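Local coordinates for protein imidazoleglycerol-phosphate dehydratase (Pyrococcus furiosus, PDB 5DNX) that catalyses the dehydration of imidazoleglycerol phosphate to imidazoleacetol phosphate, the sixth step of histidine biosynthesis, at residues A[85-90]-A[145-150]; A[91-96]-A[153-158]; A[25-30]-A[52-57]. All coordinates share one frame; numbering follows the deposited sequence. Where two conformers were deposited one is given.

Interaction 1: A[85-90]-A[145-150]; sequences DDALVL and HHIVEA. With MN (manganese (II) ion), chain E; MN (manganese (II) ion), chain D; 5LD ([(2R)-2-hydroxy-3-(1H-1,2,4-triazol-1-yl)propyl]phosphonic acid), chain F.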
loop_
_atom_site.group_PDB
_atom_site.type_symbol
_atom_site.label_atom_id
_atom_site.label_comp_id
_atom_site.label_asym_id
_atom_site.label_seq_id
_atom_site.Cartn_x
_atom_site.Cartn_y
_atom_site.Cartn_z
ATOM N N ASP A 85 4.260 -16.964 35.021
ATOM C CA ASP A 85 4.362 -15.527 34.886
ATOM C C ASP A 85 3.702 -15.088 33.549
ATOM O O ASP A 85 2.526 -15.372 33.331
ATOM C CB ASP A 85 5.826 -15.087 35.029
ATOM C CG ASP A 85 6.359 -15.242 36.453
ATOM O OD1 ASP A 85 5.684 -15.893 37.305
ATOM O OD2 ASP A 85 7.434 -14.658 36.719
ATOM N N ASP A 86 4.459 -14.434 32.667
ATOM C CA ASP A 86 3.929 -14.004 31.360
ATOM C C ASP A 86 3.484 -15.119 30.441
ATOM O O ASP A 86 2.671 -14.878 29.567
ATOM C CB ASP A 86 4.974 -13.184 30.594
ATOM C CG ASP A 86 6.299 -13.919 30.450
ATOM O OD1 ASP A 86 6.964 -14.106 31.482
ATOM O OD2 ASP A 86 6.659 -14.316 29.335
ATOM N N ALA A 87 4.088 -16.302 30.561
ATOM C CA ALA A 87 3.757 -17.429 29.697
ATOM C C ALA A 87 2.419 -18.081 30.027
ATOM O O ALA A 87 2.045 -18.242 31.180
ATOM C CB ALA A 87 4.867 -18.480 29.723
ATOM N N LEU A 88 1.735 -18.516 28.988
ATOM C CA LEU A 88 0.513 -19.290 29.094
ATOM C C LEU A 88 0.554 -20.277 27.945
ATOM O O LEU A 88 0.513 -19.885 26.782
ATOM C CB LEU A 88 -0.693 -18.380 28.965
ATOM C CG LEU A 88 -2.050 -19.049 29.240
ATOM C CD1 LEU A 88 -2.109 -19.586 30.660
ATOM C CD2 LEU A 88 -3.178 -18.060 28.989
ATOM N N VAL A 89 0.689 -21.555 28.269
ATOM C CA VAL A 89 0.962 -22.582 27.250
ATOM C C VAL A 89 -0.046 -23.710 27.396
ATOM O O VAL A 89 -0.233 -24.248 28.480
ATOM C CB VAL A 89 2.398 -23.132 27.370
ATOM C CG1 VAL A 89 2.643 -24.261 26.365
ATOM C CG2 VAL A 89 3.434 -22.010 27.179
ATOM N N LEU A 90 -0.677 -24.063 26.286
ATOM C CA LEU A 90 -1.599 -25.186 26.231
ATOM C C LEU A 90 -0.822 -26.400 25.749
ATOM O O LEU A 90 -0.112 -26.341 24.724
ATOM C CB LEU A 90 -2.763 -24.888 25.290
ATOM C CG LEU A 90 -3.680 -26.043 24.871
ATOM C CD1 LEU A 90 -4.391 -26.744 26.021
ATOM C CD2 LEU A 90 -4.690 -25.530 23.865
ATOM N N HIS A 145 12.485 -19.013 29.103
ATOM C CA HIS A 145 12.492 -19.967 30.222
ATOM C C HIS A 145 11.055 -20.225 30.680
ATOM O O HIS A 145 10.670 -21.377 30.890
ATOM C CB HIS A 145 13.348 -19.376 31.325
ATOM C CG HIS A 145 13.619 -20.263 32.499
ATOM N ND1 HIS A 145 14.856 -20.273 33.102
ATOM C CD2 HIS A 145 12.819 -21.039 33.266
ATOM C CE1 HIS A 145 14.820 -21.041 34.178
ATOM N NE2 HIS A 145 13.596 -21.524 34.293
ATOM N N HIS A 146 10.261 -19.166 30.832
ATOM C CA HIS A 146 8.860 -19.348 31.260
ATOM C C HIS A 146 8.047 -20.167 30.257
ATOM O O HIS A 146 7.267 -21.040 30.630
ATOM C CB HIS A 146 8.201 -18.014 31.489
ATOM C CG HIS A 146 8.811 -17.211 32.600
ATOM N ND1 HIS A 146 8.629 -15.854 32.692
ATOM C CD2 HIS A 146 9.661 -17.545 33.601
ATOM C CE1 HIS A 146 9.279 -15.387 33.744
ATOM N NE2 HIS A 146 9.928 -16.385 34.301
ATOM N N ILE A 147 8.278 -19.906 28.966
ATOM C CA ILE A 147 7.566 -20.622 27.915
ATOM C C ILE A 147 7.948 -22.101 27.891
ATOM O O ILE A 147 7.067 -22.987 27.875
ATOM C CB ILE A 147 7.788 -19.971 26.518
ATOM C CG1 ILE A 147 7.125 -18.582 26.461
ATOM C CG2 ILE A 147 7.244 -20.863 25.429
ATOM C CD1 ILE A 147 7.579 -17.671 25.319
ATOM N N VAL A 148 9.241 -22.369 27.888
ATOM C CA VAL A 148 9.707 -23.730 27.793
ATOM C C VAL A 148 9.384 -24.519 29.057
ATOM O O VAL A 148 8.915 -25.669 28.976
ATOM C CB VAL A 148 11.186 -23.789 27.432
ATOM C CG1 VAL A 148 11.692 -25.236 27.439
ATOM C CG2 VAL A 148 11.449 -23.171 26.036
ATOM N N GLU A 149 9.577 -23.899 30.214
ATOM C CA GLU A 149 9.261 -24.575 31.467
ATOM C C GLU A 149 7.749 -24.813 31.583
ATOM O O GLU A 149 7.341 -25.872 32.036
ATOM C CB GLU A 149 9.804 -23.831 32.669
ATOM C CG GLU A 149 9.609 -24.600 33.970
ATOM C CD GLU A 149 10.290 -23.982 35.163
ATOM O OE1 GLU A 149 11.147 -23.073 35.024
ATOM O OE2 GLU A 149 9.940 -24.426 36.265
ATOM N N ALA A 150 6.929 -23.857 31.164
ATOM C CA ALA A 150 5.485 -24.098 31.122
ATOM C C ALA A 150 5.127 -25.300 30.238
ATOM O O ALA A 150 4.270 -26.106 30.605
ATOM C CB ALA A 150 4.738 -22.867 30.682
HETATM MN MN MN E . 12.847 -22.480 36.232
HETATM MN MN MN D . 11.247 -16.139 36.181
HETATM O O10 5LD F . 7.443 -22.140 39.109
HETATM P P9 5LD F . 8.291 -22.587 40.308
HETATM O O11 5LD F . 8.582 -21.418 41.220
HETATM O O12 5LD F . 7.688 -23.754 41.042
HETATM C C8 5LD F . 9.874 -23.217 39.669
HETATM C C7 5LD F . 10.590 -22.407 38.577
HETATM O O13 5LD F . 11.713 -23.167 38.083
HETATM C C6 5LD F . 11.141 -21.085 39.102
HETATM N N2 5LD F . 11.340 -20.098 38.034
HETATM N N1 5LD F . 12.032 -20.471 36.885
HETATM C C5 5LD F . 12.038 -19.368 36.133
HETATM N N4 5LD F . 11.399 -18.351 36.763
HETATM C C3 5LD F . 10.995 -18.830 37.970
HETATM O O HOH W 1 9.494 -16.037 37.579
#
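His146 ND1 donates to Asp86 OD1 at 2.7 Å, with an N-H...O angle of 160°. The carboxylate oxygen lies almost in the imidazole plane and is approached on its syn side. The two flat groups are twisted 53° apart. Asp86 CG sits between its own backbone N and carbonyl carbon (chi1 54°), which brings OD1 to the ring edge. Asp86 OD2 is held in turn by the backbone N of Glu142 and of Asn143. With ND1 engaged, His146 NE2 binds a manganese ion at 2.3 Å. Without this carboxylate, as with an alanine here, His146 ND1 would probably lose its acceptor and the ring would be freer to turn at the metal. Asp85 comes at the same ring obliquely. Asp85 OD2 accepts from a water oxygen, 2.6 Å away, that is itself a ligand of this manganese, and its OD1 makes a salt bridge with Arg98 of a neighbouring subunit.

His145, His146 and Glu149 form one of the two HHxxE motifs of this family, on a helix packed against a strand of the sheet. His145 NE2 and Glu149 OE1 bind a second manganese. The triazole of the inhibitor bridges the two metals, N4 on one and N1 on the other, and its C5 lies over one face of the His145 ring, toward the rim. His29 of the same chain and His53 of another subunit complete the second site.

Further along, the contact turns apolar. Ala87 CB meets Ile147 CG1 at 4.0 Å, and Val89 CG2 rests against Ala150 CB at 3.8 Å.

Interaction 2: A[91-96]-A[153-158]; sequences VSVDIS and KGLGMA. With 5LD ([(2R)-2-hydroxy-3-(1H-1,2,4-triazol-1-yl)propyl]phosphonic acid), chain F.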
loop_
_atom_site.group_PDB
_atom_site.type_symbol
_atom_site.label_atom_id
_atom_site.label_comp_id
_atom_site.label_asym_id
_atom_site.label_seq_id
_atom_site.Cartn_x
_atom_site.Cartn_y
_atom_site.Cartn_z
ATOM N N VAL A 91 -1.004 -27.507 26.468
ATOM C CA VAL A 91 -0.385 -28.785 26.100
ATOM C C VAL A 91 -1.522 -29.780 25.978
ATOM O O VAL A 91 -2.342 -29.935 26.908
ATOM C CB VAL A 91 0.634 -29.264 27.155
ATOM C CG1 VAL A 91 1.192 -30.641 26.774
ATOM C CG2 VAL A 91 1.745 -28.246 27.306
ATOM N N SER A 92 -1.603 -30.425 24.817
ATOM C CA SER A 92 -2.695 -31.369 24.551
ATOM C C SER A 92 -2.116 -32.645 23.992
ATOM O O SER A 92 -1.380 -32.613 23.003
ATOM C CB SER A 92 -3.718 -30.737 23.575
ATOM O OG SER A 92 -4.853 -31.563 23.380
ATOM N N VAL A 93 -2.436 -33.768 24.649
ATOM C CA VAL A 93 -1.842 -35.059 24.318
ATOM C C VAL A 93 -2.942 -36.063 24.013
ATOM O O VAL A 93 -3.970 -36.109 24.696
ATOM C CB VAL A 93 -0.961 -35.578 25.478
ATOM C CG1 VAL A 93 -0.517 -37.018 25.244
ATOM C CG2 VAL A 93 0.237 -34.661 25.702
ATOM N N ASP A 94 -2.691 -36.874 22.983
ATOM C CA ASP A 94 -3.513 -38.034 22.665
ATOM C C ASP A 94 -2.553 -39.182 22.457
ATOM O O ASP A 94 -1.798 -39.184 21.473
ATOM C CB ASP A 94 -4.340 -37.755 21.412
ATOM C CG ASP A 94 -5.029 -38.970 20.861
ATOM O OD1 ASP A 94 -4.923 -40.065 21.470
ATOM O OD2 ASP A 94 -5.671 -38.844 19.793
ATOM N N ILE A 95 -2.565 -40.160 23.361
ATOM C CA ILE A 95 -1.741 -41.351 23.185
ATOM C C ILE A 95 -2.415 -42.257 22.128
ATOM O O ILE A 95 -3.052 -43.265 22.417
ATOM C CB ILE A 95 -1.428 -42.057 24.520
ATOM C CG1 ILE A 95 -0.782 -41.070 25.522
ATOM C CG2 ILE A 95 -0.500 -43.242 24.269
ATOM C CD1 ILE A 95 -0.621 -41.657 26.921
ATOM N N SER A 96 -2.226 -41.848 20.886
ATOM C CA SER A 96 -2.999 -42.276 19.727
ATOM C C SER A 96 -2.399 -43.415 18.931
ATOM O O SER A 96 -3.058 -43.932 18.043
ATOM C CB SER A 96 -3.065 -41.071 18.768
ATOM O OG SER A 96 -1.725 -40.679 18.457
ATOM N N LYS A 153 6.165 -28.457 32.329
ATOM C CA LYS A 153 5.173 -28.594 33.398
ATOM C C LYS A 153 3.861 -29.126 32.818
ATOM O O LYS A 153 3.236 -30.049 33.378
ATOM C CB LYS A 153 4.915 -27.252 34.080
ATOM C CG LYS A 153 6.026 -26.716 34.970
ATOM C CD LYS A 153 5.650 -25.304 35.458
ATOM C CE LYS A 153 6.548 -24.824 36.599
ATOM N NZ LYS A 153 6.385 -23.365 36.880
ATOM N N GLY A 154 3.454 -28.557 31.683
ATOM C CA GLY A 154 2.185 -28.927 31.057
ATOM C C GLY A 154 2.168 -30.336 30.496
ATOM O O GLY A 154 1.175 -31.052 30.592
ATOM N N LEU A 155 3.295 -30.745 29.935
ATOM C CA LEU A 155 3.474 -32.120 29.497
ATOM C C LEU A 155 3.349 -33.099 30.660
ATOM O O LEU A 155 2.685 -34.130 30.526
ATOM C CB LEU A 155 4.799 -32.314 28.799
ATOM C CG LEU A 155 4.871 -31.952 27.316
ATOM C CD1 LEU A 155 6.336 -31.847 26.861
ATOM C CD2 LEU A 155 4.092 -32.965 26.501
ATOM N N GLY A 156 3.977 -32.794 31.787
ATOM C CA GLY A 156 3.823 -33.632 32.970
ATOM C C GLY A 156 2.370 -33.765 33.400
ATOM O O GLY A 156 1.859 -34.872 33.599
ATOM N N MET A 157 1.689 -32.642 33.506
ATOM C CA MET A 157 0.290 -32.626 33.933
ATOM C C MET A 157 -0.627 -33.340 32.939
ATOM O O MET A 157 -1.530 -34.065 33.343
ATOM C CB MET A 157 -0.176 -31.188 34.112
ATOM C CG MET A 157 -1.605 -31.040 34.606
ATOM S SD MET A 157 -1.753 -31.507 36.334
ATOM C CE MET A 157 -0.449 -30.496 36.994
ATOM N N ALA A 158 -0.415 -33.095 31.641
ATOM C CA ALA A 158 -1.247 -33.726 30.610
ATOM C C ALA A 158 -1.040 -35.234 30.608
ATOM O O ALA A 158 -2.015 -35.965 30.533
ATOM C CB ALA A 158 -0.986 -33.150 29.219
HETATM O O10 5LD F . 7.443 -22.140 39.109
HETATM P P9 5LD F . 8.291 -22.587 40.308
HETATM O O11 5LD F . 8.582 -21.418 41.220
HETATM O O12 5LD F . 7.688 -23.754 41.042
HETATM C C8 5LD F . 9.874 -23.217 39.669
HETATM C C7 5LD F . 10.590 -22.407 38.577
HETATM O O13 5LD F . 11.713 -23.167 38.083
HETATM C C6 5LD F . 11.141 -21.085 39.102
HETATM N N2 5LD F . 11.340 -20.098 38.034
HETATM N N1 5LD F . 12.032 -20.471 36.885
HETATM C C5 5LD F . 12.038 -19.368 36.133
HETATM N N4 5LD F . 11.399 -18.351 36.763
HETATM C C3 5LD F . 10.995 -18.830 37.970
#
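Apolar packing joins the two segments, and four residues supply its side chains: Val91 and Val93 from the strand, Leu155 and Ala158 from the helix. Val91 CG1 meets Leu155 CD2 at 3.7 Å, the two side chains crossing at about a right angle. Val91 CG1 also lies 4.1 Å from Ala158 CB. In Val91, CG1 stands anti to the backbone N (chi1 176°), which turns this branch to Leu155 and Ala158 and leaves CG2 over Gly154. Val93 CG2 touches Ala158 CB at 4.0 Å and reaches Leu155 CD2 more loosely.

Contact with the main chain forms the second group. Val91 CB lies 3.8 Å from Gly154 C, and Val91 CG2 lies at the same distance from Gly154 CA. A beta carbon at Gly154 would probably clash with Val91 CG2, so the bare backbone lets helix and strand come close. Their axes pass 7.9 Å apart at 39°. This is helix-on-sheet packing: helix 144-162 packs along strand 87-94, with Leu155 also touching Ile134 and Ile136 of the next strand and Phe34 of helix 25-38.

The polar groups work elsewhere. Lys153 extends away from the strand, and Lys153 NZ donates to phosphonate oxygen O10 of the inhibitor at 2.8 Å. Arg76, Arg98, Ser171 and Lys173 of a neighbouring subunit bind the same inhibitor. On the strand, Asp94 OD1 pairs with Arg76 of its own chain.

The buried interface between the segments therefore rests on shape and apolar burial, while Lys153, the charged residue of segment 153-158, is directed to the phosphonate.

Interaction 3: A[25-30]-A[52-57]; sequences LILDHM and HHLWED. With MN (manganese (II) ion), chain B; MN (manganese (II) ion), chain E; MN (manganese (II) ion), chain C; 5LD ([(2R)-2-hydroxy-3-(1H-1,2,4-triazol-1-yl)propyl]phosphonic acid), chain G.
A chi1 of -172° swings Leu27 CG to the far side from its own N, while Trp55 CG lies beside its own (chi1 -74°); the two side chains slide past each other in opposite directions. Leu27 CD1 lies 3.8 Å from the centroid of the six-membered ring of Trp55 and 6° off the ring normal, a CH-pi contact square over the face. Leu27 CB adds a contact with Trp55 CE2 at 3.8 Å. Leu27 CD2, the other branch, reaches tip to tip toward Leu54 and lies 3.7 Å from Leu54 CG. Ile26 comes from the ring edge, Ile26 CG2 being 3.9 Å from Trp55 CZ2 and near the indole plane. Met30 CG makes a looser oblique contact. Trp55 NE1 donates to Asp24 OD2, a bond that helps fix the rotation of the indole.

The helices run nearly parallel, with segment axes 11.3 Å from each other; large side chains fill the interval. His52, His53 and Glu56 form the other HHxxE motif of the family, on a helix whose far side packs on helix 25-38. His52 NE2 and Glu56 OE1 bind one manganese, and His53 NE2 binds another at 2.3 Å. His29 binds a third, in a site shared with His53 of a neighbouring subunit. A triazole inhibitor bridges the two ions that helix 51-69 helps to bind.

Around the seam, Trp55 also packs on Leu118 and Phe122 of helix 116-130 and on Phe152 of helix 144-162. Met30 touches Phe152 too, and Asp57 meets Ile10 of strand 8-14.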
loop_
_atom_site.group_PDB
_atom_site.type_symbol
_atom_site.label_atom_id
_atom_site.label_comp_id
_atom_site.label_asym_id
_atom_site.label_seq_id
_atom_site.Cartn_x
_atom_site.Cartn_y
_atom_site.Cartn_z
ATOM N N LEU A 25 22.298 -28.869 32.362
ATOM C CA LEU A 25 21.586 -28.321 33.523
ATOM C C LEU A 25 20.187 -27.803 33.193
ATOM O O LEU A 25 19.282 -27.872 34.037
ATOM C CB LEU A 25 22.403 -27.216 34.227
ATOM C CG LEU A 25 23.686 -27.679 34.919
ATOM C CD1 LEU A 25 24.336 -26.524 35.677
ATOM C CD2 LEU A 25 23.420 -28.858 35.847
ATOM N N ILE A 26 20.013 -27.305 31.975
ATOM C CA ILE A 26 18.683 -26.881 31.500
ATOM C C ILE A 26 17.743 -28.071 31.384
ATOM O O ILE A 26 16.598 -28.042 31.904
ATOM C CB ILE A 26 18.735 -26.197 30.124
ATOM C CG1 ILE A 26 19.755 -25.037 30.085
ATOM C CG2 ILE A 26 17.338 -25.750 29.689
ATOM C CD1 ILE A 26 19.393 -23.854 30.925
ATOM N N LEU A 27 18.196 -29.118 30.700
ATOM C CA LEU A 27 17.372 -30.319 30.542
ATOM C C LEU A 27 17.096 -30.978 31.881
ATOM O O LEU A 27 15.981 -31.412 32.123
ATOM C CB LEU A 27 17.994 -31.340 29.600
ATOM C CG LEU A 27 17.097 -32.538 29.238
ATOM C CD1 LEU A 27 15.737 -32.103 28.697
ATOM C CD2 LEU A 27 17.843 -33.410 28.225
ATOM N N ASP A 28 18.083 -31.014 32.767
ATOM C CA ASP A 28 17.832 -31.542 34.121
ATOM C C ASP A 28 16.652 -30.812 34.817
ATOM O O ASP A 28 15.773 -31.435 35.394
ATOM C CB ASP A 28 19.064 -31.409 35.014
ATOM C CG ASP A 28 20.170 -32.357 34.673
ATOM O OD1 ASP A 28 19.971 -33.265 33.853
ATOM O OD2 ASP A 28 21.275 -32.176 35.247
ATOM N N HIS A 29 16.651 -29.492 34.717
ATOM C CA HIS A 29 15.592 -28.673 35.269
ATOM C C HIS A 29 14.245 -28.961 34.585
ATOM O O HIS A 29 13.225 -29.115 35.259
ATOM C CB HIS A 29 15.944 -27.195 35.140
ATOM C CG HIS A 29 14.933 -26.266 35.726
ATOM N ND1 HIS A 29 14.327 -26.501 36.945
ATOM C CD2 HIS A 29 14.479 -25.065 35.307
ATOM C CE1 HIS A 29 13.514 -25.504 37.230
ATOM N NE2 HIS A 29 13.593 -24.616 36.255
ATOM N N MET A 30 14.228 -28.999 33.258
ATOM C CA MET A 30 12.990 -29.254 32.530
ATOM C C MET A 30 12.424 -30.650 32.847
ATOM O O MET A 30 11.214 -30.807 33.021
ATOM C CB MET A 30 13.226 -29.110 31.022
ATOM C CG MET A 30 13.547 -27.717 30.523
ATOM S SD MET A 30 12.333 -26.469 31.001
ATOM C CE MET A 30 13.144 -25.837 32.440
ATOM N N HIS A 52 21.592 -31.495 20.956
ATOM C CA HIS A 52 20.425 -31.917 20.175
ATOM C C HIS A 52 20.199 -33.414 20.288
ATOM O O HIS A 52 19.063 -33.847 20.459
ATOM C CB HIS A 52 20.630 -31.521 18.747
ATOM C CG HIS A 52 19.529 -31.868 17.785
ATOM N ND1 HIS A 52 19.092 -30.954 16.849
ATOM C CD2 HIS A 52 18.897 -33.033 17.492
ATOM C CE1 HIS A 52 18.213 -31.527 16.048
ATOM N NE2 HIS A 52 18.083 -32.790 16.413
ATOM N N HIS A 53 21.262 -34.194 20.188
ATOM C CA HIS A 53 21.140 -35.643 20.277
ATOM C C HIS A 53 20.617 -36.050 21.647
ATOM O O HIS A 53 19.780 -36.941 21.757
ATOM C CB HIS A 53 22.475 -36.318 20.004
ATOM C CG HIS A 53 23.006 -36.071 18.634
ATOM N ND1 HIS A 53 24.331 -36.265 18.316
ATOM C CD2 HIS A 53 22.388 -35.720 17.477
ATOM C CE1 HIS A 53 24.518 -36.014 17.031
ATOM N NE2 HIS A 53 23.355 -35.687 16.501
ATOM N N LEU A 54 21.076 -35.364 22.687
ATOM C CA LEU A 54 20.577 -35.603 24.049
ATOM C C LEU A 54 19.074 -35.325 24.194
ATOM O O LEU A 54 18.318 -36.160 24.681
ATOM C CB LEU A 54 21.336 -34.749 25.057
ATOM C CG LEU A 54 20.820 -34.790 26.507
ATOM C CD1 LEU A 54 21.071 -36.163 27.121
ATOM C CD2 LEU A 54 21.453 -33.668 27.315
ATOM N N TRP A 55 18.642 -34.130 23.810
ATOM C CA TRP A 55 17.232 -33.747 23.949
ATOM C C TRP A 55 16.305 -34.687 23.178
ATOM O O TRP A 55 15.313 -35.176 23.711
ATOM C CB TRP A 55 16.995 -32.275 23.576
ATOM C CG TRP A 55 17.494 -31.280 24.628
ATOM C CD1 TRP A 55 18.776 -31.137 25.109
ATOM C CD2 TRP A 55 16.700 -30.329 25.341
ATOM N NE1 TRP A 55 18.822 -30.146 26.046
ATOM C CE2 TRP A 55 17.556 -29.643 26.223
ATOM C CE3 TRP A 55 15.341 -29.975 25.304
ATOM C CZ2 TRP A 55 17.103 -28.603 27.052
ATOM C CZ3 TRP A 55 14.893 -28.973 26.145
ATOM C CH2 TRP A 55 15.772 -28.306 27.017
ATOM N N GLU A 56 16.655 -34.963 21.933
ATOM C CA GLU A 56 15.917 -35.899 21.122
ATOM C C GLU A 56 15.882 -37.310 21.731
ATOM O O GLU A 56 14.828 -37.916 21.830
ATOM C CB GLU A 56 16.563 -35.971 19.747
ATOM C CG GLU A 56 15.907 -36.988 18.849
ATOM C CD GLU A 56 16.160 -36.735 17.391
ATOM O OE1 GLU A 56 16.780 -35.714 17.061
ATOM O OE2 GLU A 56 15.720 -37.570 16.598
ATOM N N ASP A 57 17.052 -37.828 22.101
ATOM C CA ASP A 57 17.142 -39.212 22.562
ATOM C C ASP A 57 16.531 -39.414 23.953
ATOM O O ASP A 57 15.987 -40.480 24.232
ATOM C CB ASP A 57 18.564 -39.722 22.490
ATOM C CG ASP A 57 19.081 -39.846 21.047
ATOM O OD1 ASP A 57 18.304 -39.622 20.074
ATOM O OD2 ASP A 57 20.282 -40.159 20.890
HETATM MN MN MN B . 16.783 -34.323 15.373
HETATM MN MN MN E . 12.847 -22.480 36.232
HETATM MN MN MN C . 23.147 -35.289 14.214
HETATM O O10 5LD G . 20.214 -39.389 10.723
HETATM P P9 5LD G . 20.905 -40.378 11.672
HETATM O O11 5LD G . 19.928 -40.904 12.696
HETATM O O12 5LD G . 21.622 -41.480 10.941
HETATM C C8 5LD G . 22.222 -39.482 12.552
HETATM C C7 5LD G . 21.900 -38.089 13.116
HETATM O O13 5LD G . 23.116 -37.482 13.601
HETATM C C6 5LD G . 20.931 -38.148 14.292
HETATM N N2 5LD G . 20.218 -36.881 14.494
HETATM N N1 5LD G . 20.944 -35.694 14.546
HETATM C C5 5LD G . 20.018 -34.752 14.738
HETATM N N4 5LD G . 18.780 -35.300 14.814
HETATM C C3 5LD G . 18.938 -36.644 14.687
HETATM O O HOH W 2 15.805 -36.090 14.393
#

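Overall arrangement
Along the chain, interaction 3 closes before the other two open. Interactions 1 and 2 then interleave, as successive parts of strand 87-94 against successive parts of helix 144-162, with centres about 15 Å apart. Interaction 3 joins helices 25-38 and 51-69, its centre about 17 Å from that of interaction 1 and about 18 Å from that of interaction 2. It meets interaction 1 directly, where Met30 packs on Val148 and Glu149 and where His29, His145 and Glu149 share a manganese ion. Interaction 2 supplies Lys153 to the inhibitor that interaction 1 holds through its metals. Ligands from other subunits complete these sites, so each metal-inhibitor site is built at an interface of subunits in the 24-chain assembly.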